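Local coordinates for protein aspartokinase 1, chloroplastic (Arabidopsis thaliana, PDB 2CDQ) that phosphorylates L-aspartate with ATP to 4-phospho-L-aspartate, the first step in making lysine, threonine, methionine and isoleucine, at residues Val448-Met452 with Phe464-Glu470. Numbering follows the deposited sequence.
Sequences VNVQM and FIVNEAE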
loop_
_atom_site.group_PDB
_atom_site.type_symbol
_atom_site.label_atom_id
_atom_site.label_comp_id
_atom_site.label_asym_id
_atom_site.label_seq_id
_atom_site.Cartn_x
_atom_site.Cartn_y
_atom_site.Cartn_z
ATOM N N VAL A 448 -10.477 -1.612 -21.892
ATOM C CA VAL A 448 -10.530 -1.275 -20.470
ATOM C C VAL A 448 -9.130 -1.090 -19.900
ATOM O O VAL A 448 -8.262 -1.943 -20.089
ATOM C CB VAL A 448 -11.252 -2.365 -19.660
ATOM C CG1 VAL A 448 -11.306 -1.993 -18.191
ATOM C CG2 VAL A 448 -12.651 -2.595 -20.206
ATOM N N ASN A 449 -8.921 0.031 -19.212
ATOM C CA ASN A 449 -7.681 0.283 -18.484
ATOM C C ASN A 449 -7.896 0.233 -16.983
ATOM O O ASN A 449 -8.750 0.936 -16.447
ATOM C CB ASN A 449 -7.064 1.625 -18.881
ATOM C CG ASN A 449 -6.422 1.590 -20.256
ATOM O OD1 ASN A 449 -5.992 0.536 -20.740
ATOM N ND2 ASN A 449 -6.342 2.753 -20.893
ATOM N N VAL A 450 -7.122 -0.614 -16.319
ATOM C CA VAL A 450 -7.165 -0.745 -14.873
ATOM C C VAL A 450 -6.561 0.500 -14.250
ATOM O O VAL A 450 -5.458 0.910 -14.615
ATOM C CB VAL A 450 -6.401 -2.007 -14.414
ATOM C CG1 VAL A 450 -6.256 -2.035 -12.908
ATOM C CG2 VAL A 450 -7.114 -3.264 -14.908
ATOM N N GLN A 451 -7.291 1.098 -13.312
ATOM C CA GLN A 451 -6.856 2.343 -12.668
ATOM C C GLN A 451 -5.841 2.142 -11.545
ATOM O O GLN A 451 -5.043 3.035 -11.268
ATOM C CB GLN A 451 -8.052 3.121 -12.132
ATOM C CG GLN A 451 -8.961 3.700 -13.199
ATOM C CD GLN A 451 -10.329 4.017 -12.644
ATOM O OE1 GLN A 451 -10.464 4.823 -11.722
ATOM N NE2 GLN A 451 -11.354 3.364 -13.185
ATOM N N MET A 452 -5.873 0.972 -10.910
ATOM C CA MET A 452 -5.014 0.688 -9.769
ATOM C C MET A 452 -4.779 -0.816 -9.678
ATOM O O MET A 452 -5.728 -1.598 -9.767
ATOM C CB MET A 452 -5.668 1.232 -8.490
ATOM C CG MET A 452 -4.946 0.952 -7.187
ATOM S SD MET A 452 -5.707 1.872 -5.827
ATOM C CE MET A 452 -4.982 1.050 -4.415
ATOM N N PHE A 464 -7.502 -5.494 -9.341
ATOM C CA PHE A 464 -7.606 -4.369 -10.272
ATOM C C PHE A 464 -8.720 -3.446 -9.832
ATOM O O PHE A 464 -9.820 -3.904 -9.516
ATOM C CB PHE A 464 -7.974 -4.819 -11.688
ATOM C CG PHE A 464 -7.164 -5.953 -12.214
ATOM C CD1 PHE A 464 -7.788 -6.974 -12.918
ATOM C CD2 PHE A 464 -5.787 -6.004 -12.024
ATOM C CE1 PHE A 464 -7.057 -8.033 -13.425
ATOM C CE2 PHE A 464 -5.043 -7.061 -12.522
ATOM C CZ PHE A 464 -5.678 -8.080 -13.224
ATOM N N ILE A 465 -8.454 -2.148 -9.847
ATOM C CA ILE A 465 -9.527 -1.170 -9.669
ATOM C C ILE A 465 -10.049 -0.710 -11.033
ATOM O O ILE A 465 -9.297 -0.252 -11.897
ATOM C CB ILE A 465 -9.123 0.005 -8.752
ATOM C CG1 ILE A 465 -9.188 -0.432 -7.290
ATOM C CG2 ILE A 465 -10.029 1.211 -8.969
ATOM C CD1 ILE A 465 -8.076 -1.372 -6.868
ATOM N N VAL A 466 -11.353 -0.853 -11.198
ATOM C CA VAL A 466 -12.008 -0.644 -12.459
ATOM C C VAL A 466 -13.203 0.302 -12.193
ATOM O O VAL A 466 -13.458 0.660 -11.035
ATOM C CB VAL A 466 -12.396 -2.033 -13.023
ATOM C CG1 VAL A 466 -13.807 -2.444 -12.605
ATOM C CG2 VAL A 466 -12.193 -2.096 -14.522
ATOM N N ASN A 467 -13.907 0.744 -13.234
ATOM C CA ASN A 467 -15.146 1.501 -13.010
ATOM C C ASN A 467 -16.350 0.594 -12.760
ATOM O O ASN A 467 -16.513 -0.434 -13.426
ATOM C CB ASN A 467 -15.443 2.456 -14.168
ATOM C CG ASN A 467 -14.473 3.614 -14.228
ATOM O OD1 ASN A 467 -14.133 4.214 -13.200
ATOM N ND2 ASN A 467 -14.012 3.935 -15.432
ATOM N N GLU A 468 -17.196 0.981 -11.805
ATOM C CA GLU A 468 -18.376 0.184 -11.444
ATOM C C GLU A 468 -19.212 -0.249 -12.654
ATOM O O GLU A 468 -19.648 -1.398 -12.728
ATOM C CB GLU A 468 -19.238 0.917 -10.405
ATOM C CG GLU A 468 -20.624 0.309 -10.154
ATOM C CD GLU A 468 -20.614 -1.029 -9.408
ATOM O OE1 GLU A 468 -21.707 -1.630 -9.290
ATOM O OE2 GLU A 468 -19.543 -1.483 -8.936
ATOM N N ALA A 469 -19.406 0.667 -13.601
ATOM C CA ALA A 469 -20.243 0.419 -14.777
ATOM C C ALA A 469 -19.697 -0.646 -15.740
ATOM O O ALA A 469 -20.468 -1.288 -16.447
ATOM C CB ALA A 469 -20.504 1.721 -15.521
ATOM N N GLU A 470 -18.378 -0.824 -15.771
ATOM C CA GLU A 470 -17.738 -1.742 -16.714
ATOM C C GLU A 470 -17.368 -3.076 -16.054
ATOM O O GLU A 470 -16.994 -4.040 -16.733
ATOM C CB GLU A 470 -16.494 -1.080 -17.319
ATOM C CG GLU A 470 -15.336 -0.911 -16.332
ATOM C CD GLU A 470 -14.217 -0.010 -16.835
ATOM O OE1 GLU A 470 -13.453 0.496 -15.986
ATOM O OE2 GLU A 470 -14.094 0.200 -18.064
#
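Start at I465, where the chain entering strand 452-455 is tied to antiparallel strand 461-467 by two backbone hydrogen bonds: I465 N gives to M452 O at 2.8 Å, and I465 O accepts from Q451 N, also at 2.8 Å. Its side chain meets M452, CB to CB at 3.7 Å, on the sheet face that packs against M343 and V374 of the other ACT domain. Q451 then reaches along the strand, its NE2 making a weak 2.9 Å hydrogen bond to N467 OD1 while its OE1 takes one from R420. V450 packs on F464, CG1 to CB at 3.5 Å, and also touches F440 and L443 of helix 432-446. Farther back, V448 CG1 sits 3.8 Å from V466 CG2; where the strand gives way to helix 468-483, E470 OE1 accepts a hydrogen bond from N467 N at 2.8 Å. The loop after helix 432-446 thus leads into strand 452-455 of the second ACT domain, a ferredoxin-like α/β sandwich whose fourth strand, 332-339, comes earlier in the chain.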